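Local coordinates for protein glycinin A3B4 subunit (Glycine max, PDB 2D5F) that probably serves as a seed storage protein, an 11S globulin whose two-cupin subunits assemble into hexamers that hold amino-acid reserves for the seedling, at residues R50-N55 against Y131-T136; I70-K75 against P140-S145; K75-F80 against I114-E119. All blocks are in the same frame, centred on the assembly; numbering follows the deposited sequence.

Interaction 1 of 3, residues R50-N55 against Y131-T136. With CO3 (carbonate ion), chain E.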
loop_
_atom_site.group_PDB
_atom_site.type_symbol
_atom_site.label_atom_id
_atom_site.label_comp_id
_atom_site.label_asym_id
_atom_site.label_seq_id
_atom_site.Cartn_x
_atom_site.Cartn_y
_atom_site.Cartn_z
ATOM N N ARG B 50 -28.833 -20.959 8.322
ATOM C CA ARG B 50 -30.032 -20.195 8.645
ATOM C C ARG B 50 -31.144 -20.377 7.633
ATOM O O ARG B 50 -30.907 -20.403 6.423
ATOM C CB ARG B 50 -29.691 -18.708 8.771
ATOM C CG ARG B 50 -28.876 -18.382 10.011
ATOM C CD ARG B 50 -28.102 -17.077 9.866
ATOM N NE ARG B 50 -26.895 -17.108 10.684
ATOM C CZ ARG B 50 -25.823 -16.352 10.479
ATOM N NH1 ARG B 50 -24.776 -16.462 11.283
ATOM N NH2 ARG B 50 -25.796 -15.490 9.473
ATOM N N THR B 51 -32.362 -20.512 8.140
ATOM C CA THR B 51 -33.515 -20.678 7.276
ATOM C C THR B 51 -34.550 -19.617 7.587
ATOM O O THR B 51 -34.980 -19.469 8.727
ATOM C CB THR B 51 -34.161 -22.067 7.448
ATOM O OG1 THR B 51 -33.219 -23.078 7.069
ATOM C CG2 THR B 51 -35.399 -22.190 6.564
ATOM N N LEU B 52 -34.917 -18.855 6.566
ATOM C CA LEU B 52 -35.924 -17.821 6.716
ATOM C C LEU B 52 -37.143 -18.338 5.980
ATOM O O LEU B 52 -37.103 -18.539 4.768
ATOM C CB LEU B 52 -35.472 -16.506 6.073
ATOM C CG LEU B 52 -34.401 -15.646 6.750
ATOM C CD1 LEU B 52 -33.167 -16.473 7.065
ATOM C CD2 LEU B 52 -34.055 -14.480 5.828
ATOM N N ASN B 53 -38.217 -18.578 6.713
ATOM C CA ASN B 53 -39.440 -19.051 6.093
ATOM C C ASN B 53 -40.098 -17.882 5.365
ATOM O O ASN B 53 -39.597 -16.756 5.407
ATOM C CB ASN B 53 -40.366 -19.631 7.161
ATOM C CG ASN B 53 -39.860 -20.955 7.708
ATOM O OD1 ASN B 53 -40.133 -21.316 8.852
ATOM N ND2 ASN B 53 -39.129 -21.692 6.881
ATOM N N ARG B 54 -41.207 -18.159 4.688
ATOM C CA ARG B 54 -41.942 -17.140 3.946
ATOM C C ARG B 54 -42.174 -15.927 4.847
ATOM O O ARG B 54 -42.613 -16.067 5.993
ATOM C CB ARG B 54 -43.278 -17.715 3.465
ATOM C CG ARG B 54 -43.994 -16.883 2.417
ATOM C CD ARG B 54 -45.009 -17.739 1.675
ATOM N NE ARG B 54 -45.749 -16.989 0.663
ATOM C CZ ARG B 54 -46.606 -16.011 0.937
ATOM N NH1 ARG B 54 -46.837 -15.658 2.195
ATOM N NH2 ARG B 54 -47.239 -15.391 -0.048
ATOM N N ASN B 55 -41.867 -14.743 4.327
ATOM C CA ASN B 55 -42.020 -13.499 5.077
ATOM C C ASN B 55 -41.121 -13.480 6.314
ATOM O O ASN B 55 -41.343 -12.697 7.239
ATOM C CB ASN B 55 -43.477 -13.301 5.515
ATOM C CG ASN B 55 -44.397 -12.912 4.367
ATOM O OD1 ASN B 55 -45.562 -12.587 4.587
ATOM N ND2 ASN B 55 -43.882 -12.947 3.143
ATOM N N TYR B 131 -26.652 -6.088 10.664
ATOM C CA TYR B 131 -27.291 -6.496 9.421
ATOM C C TYR B 131 -28.575 -7.253 9.731
ATOM O O TYR B 131 -28.707 -7.856 10.802
ATOM C CB TYR B 131 -26.377 -7.399 8.583
ATOM C CG TYR B 131 -26.392 -8.848 9.012
ATOM C CD1 TYR B 131 -25.702 -9.267 10.149
ATOM C CD2 TYR B 131 -27.124 -9.801 8.295
ATOM C CE1 TYR B 131 -25.738 -10.597 10.563
ATOM C CE2 TYR B 131 -27.167 -11.140 8.707
ATOM C CZ TYR B 131 -26.472 -11.525 9.837
ATOM O OH TYR B 131 -26.490 -12.836 10.239
ATOM N N TRP B 132 -29.512 -7.200 8.785
ATOM C CA TRP B 132 -30.793 -7.897 8.888
ATOM C C TRP B 132 -31.112 -8.446 7.501
ATOM O O TRP B 132 -30.655 -7.904 6.493
ATOM C CB TRP B 132 -31.913 -6.949 9.335
ATOM C CG TRP B 132 -32.103 -5.749 8.452
ATOM C CD1 TRP B 132 -31.525 -4.520 8.603
ATOM C CD2 TRP B 132 -32.877 -5.682 7.249
ATOM N NE1 TRP B 132 -31.885 -3.693 7.566
ATOM C CE2 TRP B 132 -32.712 -4.380 6.718
ATOM C CE3 TRP B 132 -33.691 -6.594 6.563
ATOM C CZ2 TRP B 132 -33.334 -3.965 5.530
ATOM C CZ3 TRP B 132 -34.312 -6.180 5.377
ATOM C CH2 TRP B 132 -34.124 -4.877 4.875
ATOM N N THR B 133 -31.875 -9.532 7.450
ATOM C CA THR B 133 -32.245 -10.134 6.171
ATOM C C THR B 133 -33.732 -10.468 6.156
ATOM O O THR B 133 -34.338 -10.693 7.204
ATOM C CB THR B 133 -31.446 -11.416 5.899
ATOM O OG1 THR B 133 -31.743 -12.382 6.911
ATOM C CG2 THR B 133 -29.941 -11.123 5.901
ATOM N N TYR B 134 -34.308 -10.512 4.961
ATOM C CA TYR B 134 -35.726 -10.788 4.804
ATOM C C TYR B 134 -35.976 -11.626 3.558
ATOM O O TYR B 134 -35.372 -11.393 2.512
ATOM C CB TYR B 134 -36.491 -9.466 4.693
ATOM C CG TYR B 134 -37.952 -9.617 4.347
ATOM C CD1 TYR B 134 -38.859 -10.107 5.283
ATOM C CD2 TYR B 134 -38.427 -9.279 3.079
ATOM C CE1 TYR B 134 -40.203 -10.258 4.970
ATOM C CE2 TYR B 134 -39.775 -9.426 2.754
ATOM C CZ TYR B 134 -40.655 -9.918 3.706
ATOM O OH TYR B 134 -41.985 -10.085 3.401
ATOM N N ASN B 135 -36.870 -12.601 3.686
ATOM C CA ASN B 135 -37.229 -13.484 2.586
ATOM C C ASN B 135 -38.265 -12.759 1.734
ATOM O O ASN B 135 -39.345 -12.424 2.216
ATOM C CB ASN B 135 -37.814 -14.781 3.147
ATOM C CG ASN B 135 -38.065 -15.821 2.083
ATOM O OD1 ASN B 135 -38.323 -16.986 2.397
ATOM N ND2 ASN B 135 -37.994 -15.414 0.818
ATOM N N THR B 136 -37.923 -12.505 0.478
ATOM C CA THR B 136 -38.820 -11.808 -0.440
ATOM C C THR B 136 -39.547 -12.762 -1.387
ATOM O O THR B 136 -40.312 -12.322 -2.245
ATOM C CB THR B 136 -38.051 -10.812 -1.317
ATOM O OG1 THR B 136 -37.154 -11.537 -2.166
ATOM C CG2 THR B 136 -37.259 -9.833 -0.462
HETATM C C CO3 E . -28.951 -14.602 7.561
HETATM O O1 CO3 E . -29.980 -13.932 7.892
HETATM O O2 CO3 E . -27.901 -14.533 8.289
HETATM O O3 CO3 E . -28.981 -15.337 6.502
HETATM O O HOH W 1 -41.456 -13.889 1.760
#
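R50 and Y131 reach toward each other tip to tip, guanidinium and phenol planes 39° apart, with R50 NH2 2.8 Å from Y131 OH. The angle there is too poor for a hydrogen bond between them; both atoms turn instead to one oxygen of a bound carbonate. R50 NH2 gives carbonate O2 a bond of 2.6 Å at an N-H...O angle of 150°. Y131 OH donates to the same O2 at 2.9 Å, the oxygen lying at the edge of the phenol ring and near its plane. T133 holds a second oxygen: with OG1 between the backbone N and the carbonyl carbon (chi1 62°), its hydroxyl donates to carbonate O1 over a short 2.5 Å. L52 crosses T133 at about a right angle and sets CD2 3.3 Å from T133 OG1, an apolar neighbour for the hydroxyl.

Farther along, N55 and Y134 run side by side. Backbone N55 O lies at the edge of the tyrosine ring, 3.5 Å from Y134 CE1, while Y134 OH bonds to L244 N. A water accepts from N55 N at 2.7 Å and donates to N135 O.

H58 ND1 also bonds the carbonate, and R50 NH1 bonds Q67 OE1. Although the ion probably came from the crystallisation liquor, donors from both strands, one on an arginine, make this buried spot a plausible anion site inside the barrel.

Interaction 2 of 3, residues I70-K75 against P140-S145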
loop_
_atom_site.group_PDB
_atom_site.type_symbol
_atom_site.label_atom_id
_atom_site.label_comp_id
_atom_site.label_asym_id
_atom_site.label_seq_id
_atom_site.Cartn_x
_atom_site.Cartn_y
_atom_site.Cartn_z
ATOM N N ILE B 70 -23.261 -18.157 1.993
ATOM C CA ILE B 70 -23.659 -18.572 0.661
ATOM C C ILE B 70 -25.138 -18.924 0.754
ATOM O O ILE B 70 -25.552 -19.687 1.626
ATOM C CB ILE B 70 -22.859 -19.791 0.132
ATOM C CG1 ILE B 70 -23.319 -20.095 -1.300
ATOM C CG2 ILE B 70 -23.040 -21.000 1.038
ATOM C CD1 ILE B 70 -22.487 -21.116 -2.030
ATOM N N VAL B 71 -25.934 -18.319 -0.116
ATOM C CA VAL B 71 -27.367 -18.568 -0.147
ATOM C C VAL B 71 -27.564 -19.779 -1.031
ATOM O O VAL B 71 -27.286 -19.718 -2.225
ATOM C CB VAL B 71 -28.134 -17.382 -0.765
ATOM C CG1 VAL B 71 -29.623 -17.661 -0.743
ATOM C CG2 VAL B 71 -27.822 -16.109 -0.009
ATOM N N VAL B 72 -28.034 -20.879 -0.453
ATOM C CA VAL B 72 -28.236 -22.089 -1.232
ATOM C C VAL B 72 -29.680 -22.298 -1.685
ATOM O O VAL B 72 -29.957 -23.227 -2.436
ATOM C CB VAL B 72 -27.755 -23.346 -0.462
ATOM C CG1 VAL B 72 -26.280 -23.187 -0.080
ATOM C CG2 VAL B 72 -28.614 -23.578 0.771
ATOM N N GLN B 73 -30.596 -21.436 -1.249
ATOM C CA GLN B 73 -31.995 -21.572 -1.651
ATOM C C GLN B 73 -32.818 -20.316 -1.396
ATOM O O GLN B 73 -32.709 -19.694 -0.337
ATOM C CB GLN B 73 -32.664 -22.742 -0.915
ATOM C CG GLN B 73 -34.062 -23.076 -1.444
ATOM C CD GLN B 73 -34.796 -24.111 -0.599
ATOM O OE1 GLN B 73 -35.602 -23.769 0.272
ATOM N NE2 GLN B 73 -34.510 -25.380 -0.847
ATOM N N GLY B 74 -33.648 -19.957 -2.368
ATOM C CA GLY B 74 -34.507 -18.797 -2.212
ATOM C C GLY B 74 -33.937 -17.455 -2.623
ATOM O O GLY B 74 -32.884 -17.368 -3.264
ATOM N N LYS B 75 -34.653 -16.398 -2.248
ATOM C CA LYS B 75 -34.236 -15.046 -2.568
ATOM C C LYS B 75 -34.724 -14.072 -1.505
ATOM O O LYS B 75 -35.776 -14.268 -0.893
ATOM C CB LYS B 75 -34.776 -14.641 -3.942
ATOM C CG LYS B 75 -36.275 -14.432 -3.998
ATOM C CD LYS B 75 -36.705 -14.086 -5.420
ATOM C CE LYS B 75 -38.140 -13.564 -5.476
ATOM N NZ LYS B 75 -38.275 -12.186 -4.909
ATOM N N PRO B 140 -38.615 -21.033 1.279
ATOM C CA PRO B 140 -37.757 -20.527 2.350
ATOM C C PRO B 140 -36.340 -20.227 1.882
ATOM O O PRO B 140 -35.840 -20.838 0.942
ATOM C CB PRO B 140 -37.807 -21.649 3.384
ATOM C CG PRO B 140 -37.958 -22.871 2.534
ATOM C CD PRO B 140 -38.985 -22.438 1.516
ATOM N N VAL B 141 -35.706 -19.258 2.528
ATOM C CA VAL B 141 -34.336 -18.919 2.188
ATOM C C VAL B 141 -33.444 -19.759 3.082
ATOM O O VAL B 141 -33.632 -19.795 4.300
ATOM C CB VAL B 141 -34.025 -17.431 2.443
ATOM C CG1 VAL B 141 -32.513 -17.206 2.438
ATOM C CG2 VAL B 141 -34.694 -16.569 1.374
ATOM N N VAL B 142 -32.494 -20.455 2.470
ATOM C CA VAL B 142 -31.549 -21.269 3.218
ATOM C C VAL B 142 -30.141 -20.743 2.927
ATOM O O VAL B 142 -29.720 -20.666 1.771
ATOM C CB VAL B 142 -31.642 -22.755 2.820
ATOM C CG1 VAL B 142 -30.622 -23.561 3.598
ATOM C CG2 VAL B 142 -33.060 -23.280 3.092
ATOM N N ALA B 143 -29.423 -20.366 3.982
ATOM C CA ALA B 143 -28.074 -19.839 3.827
ATOM C C ALA B 143 -27.100 -20.503 4.791
ATOM O O ALA B 143 -27.464 -20.858 5.917
ATOM C CB ALA B 143 -28.083 -18.333 4.043
ATOM N N ILE B 144 -25.862 -20.681 4.339
ATOM C CA ILE B 144 -24.826 -21.288 5.169
ATOM C C ILE B 144 -23.747 -20.247 5.433
ATOM O O ILE B 144 -23.097 -19.759 4.508
ATOM C CB ILE B 144 -24.192 -22.533 4.491
ATOM C CG1 ILE B 144 -25.126 -23.746 4.624
ATOM C CG2 ILE B 144 -22.865 -22.872 5.154
ATOM C CD1 ILE B 144 -26.425 -23.620 3.871
ATOM N N SER B 145 -23.554 -19.925 6.705
ATOM C CA SER B 145 -22.585 -18.917 7.082
ATOM C C SER B 145 -21.300 -19.428 7.713
ATOM O O SER B 145 -21.323 -20.211 8.657
ATOM C CB SER B 145 -23.235 -17.910 8.034
ATOM O OG SER B 145 -22.281 -16.960 8.470
#
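The flat groups joining I70-K75 to P140-S145 are peptide units: I70, I144, Q73 and V142 send side chains to one face of the sheet they build, V71 and A143 to the other, while the backbone N-H and C=O groups bond across between the strands. I70 and I144 form a hydrogen-bonded antiparallel pair, with I144 N to I70 O at 2.9 Å and 169° and a matching bond from I70 N to I144 O. V71 and A143 follow as a non-hydrogen-bonded pair.

The register then slips by one residue. V72 and Q73 both face V142, a classic beta bulge, and V142 O accepts from each: from V72 N at 2.8 Å, the donor nearly along the C=O axis, and weakly from Q73 N at 3.2 Å. V142 N returns a bond to Q73 O.

At the bulge V72 packs against V142 and I144. Its chi1 of -57° puts CG1 anti to the carbonyl carbon and leaves CG2 between the backbone N and the carbonyl carbon; V72 CG2 presses on V142 CG1 at 3.5 Å, closer than usual for two carbons, and meets I144 CD1 at 3.8 Å. I70 and I144 lie side by side, I70 CG2 3.9 Å from I144 CB. Past the bulge, V141 CG2 lies 3.4 Å from K75 O. G74 takes a positive phi of 88°, where a CB would jam against the preceding carbonyl O and clash with P140 O, a position that calls for glycine; its N bonds E119 OE1. K75 NZ bonds T136 OG1.

V142 O takes two N-H groups, one of them weakly, so the extra residue of the bulge still has an acceptor for its N-H. The methyl of A143, on the other face, lines the carbonate pocket, so this pairing supplies apolar wall to that site.

Interaction 3 of 3, residues K75-F80 against I114-E119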
loop_
_atom_site.group_PDB
_atom_site.type_symbol
_atom_site.label_atom_id
_atom_site.label_comp_id
_atom_site.label_asym_id
_atom_site.label_seq_id
_atom_site.Cartn_x
_atom_site.Cartn_y
_atom_site.Cartn_z
ATOM N N LYS B 75 -34.653 -16.398 -2.248
ATOM C CA LYS B 75 -34.236 -15.046 -2.568
ATOM C C LYS B 75 -34.724 -14.072 -1.505
ATOM O O LYS B 75 -35.776 -14.268 -0.893
ATOM C CB LYS B 75 -34.776 -14.641 -3.942
ATOM C CG LYS B 75 -36.275 -14.432 -3.998
ATOM C CD LYS B 75 -36.705 -14.086 -5.420
ATOM C CE LYS B 75 -38.140 -13.564 -5.476
ATOM N NZ LYS B 75 -38.275 -12.186 -4.909
ATOM N N GLY B 76 -33.952 -13.018 -1.287
ATOM C CA GLY B 76 -34.331 -12.043 -0.291
ATOM C C GLY B 76 -33.522 -10.771 -0.385
ATOM O O GLY B 76 -32.909 -10.464 -1.412
ATOM N N ALA B 77 -33.518 -10.024 0.706
ATOM C CA ALA B 77 -32.803 -8.769 0.757
ATOM C C ALA B 77 -32.069 -8.671 2.076
ATOM O O ALA B 77 -32.540 -9.163 3.097
ATOM C CB ALA B 77 -33.782 -7.614 0.620
ATOM N N ILE B 78 -30.907 -8.036 2.045
ATOM C CA ILE B 78 -30.117 -7.847 3.244
ATOM C C ILE B 78 -29.803 -6.362 3.347
ATOM O O ILE B 78 -29.547 -5.700 2.340
ATOM C CB ILE B 78 -28.797 -8.648 3.182
ATOM C CG1 ILE B 78 -27.945 -8.342 4.422
ATOM C CG2 ILE B 78 -28.046 -8.311 1.892
ATOM C CD1 ILE B 78 -26.714 -9.234 4.573
ATOM N N GLY B 79 -29.843 -5.839 4.565
ATOM C CA GLY B 79 -29.541 -4.442 4.771
ATOM C C GLY B 79 -28.543 -4.296 5.899
ATOM O O GLY B 79 -28.640 -4.994 6.906
ATOM N N PHE B 80 -27.567 -3.409 5.724
ATOM C CA PHE B 80 -26.570 -3.177 6.756
ATOM C C PHE B 80 -26.736 -1.782 7.328
ATOM O O PHE B 80 -27.391 -0.928 6.731
ATOM C CB PHE B 80 -25.152 -3.272 6.194
ATOM C CG PHE B 80 -24.829 -4.584 5.549
ATOM C CD1 PHE B 80 -25.223 -4.844 4.244
ATOM C CD2 PHE B 80 -24.080 -5.538 6.230
ATOM C CE1 PHE B 80 -24.868 -6.030 3.624
ATOM C CE2 PHE B 80 -23.721 -6.727 5.617
ATOM C CZ PHE B 80 -24.113 -6.975 4.311
ATOM N N ILE B 114 -30.654 -1.088 0.126
ATOM C CA ILE B 114 -31.181 -2.434 0.287
ATOM C C ILE B 114 -30.534 -3.270 -0.801
ATOM O O ILE B 114 -30.596 -2.917 -1.978
ATOM C CB ILE B 114 -32.720 -2.486 0.104
ATOM C CG1 ILE B 114 -33.400 -1.641 1.184
ATOM C CG2 ILE B 114 -33.210 -3.931 0.169
ATOM C CD1 ILE B 114 -33.022 -2.032 2.605
ATOM N N ARG B 115 -29.898 -4.367 -0.409
ATOM C CA ARG B 115 -29.238 -5.227 -1.375
ATOM C C ARG B 115 -30.016 -6.524 -1.527
ATOM O O ARG B 115 -30.413 -7.142 -0.540
ATOM C CB ARG B 115 -27.802 -5.524 -0.930
ATOM C CG ARG B 115 -26.934 -4.279 -0.705
ATOM C CD ARG B 115 -26.435 -4.235 0.736
ATOM N NE ARG B 115 -25.660 -3.034 1.060
ATOM C CZ ARG B 115 -24.400 -2.820 0.696
ATOM N NH1 ARG B 115 -23.793 -1.695 1.045
ATOM N NH2 ARG B 115 -23.743 -3.728 -0.011
ATOM N N HIS B 116 -30.234 -6.927 -2.771
ATOM C CA HIS B 116 -30.963 -8.148 -3.066
ATOM C C HIS B 116 -30.005 -9.300 -3.315
ATOM O O HIS B 116 -28.906 -9.097 -3.827
ATOM C CB HIS B 116 -31.842 -7.938 -4.299
ATOM C CG HIS B 116 -32.942 -6.948 -4.090
ATOM N ND1 HIS B 116 -34.180 -7.304 -3.600
ATOM C CD2 HIS B 116 -32.977 -5.605 -4.260
ATOM C CE1 HIS B 116 -34.930 -6.223 -3.479
ATOM N NE2 HIS B 116 -34.223 -5.179 -3.872
ATOM N N PHE B 117 -30.423 -10.506 -2.944
ATOM C CA PHE B 117 -29.603 -11.684 -3.161
ATOM C C PHE B 117 -30.458 -12.839 -3.652
ATOM O O PHE B 117 -31.676 -12.866 -3.437
ATOM C CB PHE B 117 -28.859 -12.097 -1.880
ATOM C CG PHE B 117 -29.760 -12.435 -0.721
ATOM C CD1 PHE B 117 -29.990 -11.507 0.293
ATOM C CD2 PHE B 117 -30.369 -13.686 -0.638
ATOM C CE1 PHE B 117 -30.812 -11.819 1.374
ATOM C CE2 PHE B 117 -31.193 -14.008 0.435
ATOM C CZ PHE B 117 -31.415 -13.069 1.445
ATOM N N ASN B 118 -29.805 -13.788 -4.310
ATOM C CA ASN B 118 -30.462 -14.970 -4.846
ATOM C C ASN B 118 -29.588 -16.181 -4.550
ATOM O O ASN B 118 -28.422 -16.039 -4.166
ATOM C CB ASN B 118 -30.636 -14.839 -6.361
ATOM C CG ASN B 118 -31.575 -13.720 -6.743
ATOM O OD1 ASN B 118 -32.766 -13.771 -6.446
ATOM N ND2 ASN B 118 -31.043 -12.696 -7.403
ATOM N N GLU B 119 -30.154 -17.369 -4.730
ATOM C CA GLU B 119 -29.415 -18.600 -4.501
ATOM C C GLU B 119 -28.181 -18.579 -5.389
ATOM O O GLU B 119 -28.254 -18.184 -6.553
ATOM C CB GLU B 119 -30.295 -19.811 -4.825
ATOM C CG GLU B 119 -31.124 -19.661 -6.092
ATOM C CD GLU B 119 -32.150 -20.776 -6.255
ATOM O OE1 GLU B 119 -32.920 -21.028 -5.297
ATOM O OE2 GLU B 119 -32.190 -21.393 -7.343
#
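G76 and I78 pair with F117 and R115 through four backbone hydrogen bonds in a regular antiparallel ladder, the short segments 146° apart in direction and the shortest bond I78 N to R115 O at 2.8 Å, while A77 with H116 makes the non-hydrogen-bonded pair between them and K75 with N118 the one beyond.

F117 dominates one face of the sheet. Its CG sits between the backbone N and the carbonyl carbon (chi1 60°), from where the ring lies back over the opposite strand. G76 CA stands 3.9 Å from the centroid of the F117 ring, a CH-pi contact over the face. G76 C lies above the same face toward the rim, 3.4 Å from F117 CE1, and CE1 reaches A77 N at 3.3 Å. The ring can lie this close because G76 has no side chain: a CB there would clash with F117 CZ. I78 CG2, on the same side of the sheet, meets F117 CD1 at 4.1 Å; L123 and V71 also pack on F117.

R115, bent at chi2, crosses F80 at about a right angle: R115 CD lies at the edge of the ring, and F80 CD1 is 3.7 Å from R115 NE, over one face of the guanidinium, whose plane is 78° from the ring's. R115 NH2 bonds M329 O. On the face of the sheet that carries A77, I114 and H116, A77 CB touches I114 CG2 at 3.8 Å, and H116 NE2 bonds S248 OG; I114 also packs on P463 of a second subunit, H116 on S339 of a third.

Covering of a cross-strand glycine by a phenylalanine is the pattern known as aromatic rescue of glycine, here between neighbouring strands of the N-terminal cupin beta-barrel.

In the fold
All three contacts lie in the N-terminal cupin barrel, their centres 9 to 10 Å apart. Interactions 1 and 2 share a sheet: strand 46-52 runs beside 141-147, with probable hydrogen bonds R50 N to A143 O (2.8 Å) and L52 O to V141 N (2.7 Å). Interactions 1 and 3 share the other, where Y134 N probably bonds A77 O at 2.9 Å. Interactions 2 and 3 meet at K75, where the chain passes from strand 67-73 to strand 75-80, and V71 CG2 packs on F117 CD2 at 3.6 Å. The carbonate lies between the sheets: interaction 1 supplies R50, Y131 and T133, and interaction 2 A143, about 4 Å from it at its nearest side-chain atom.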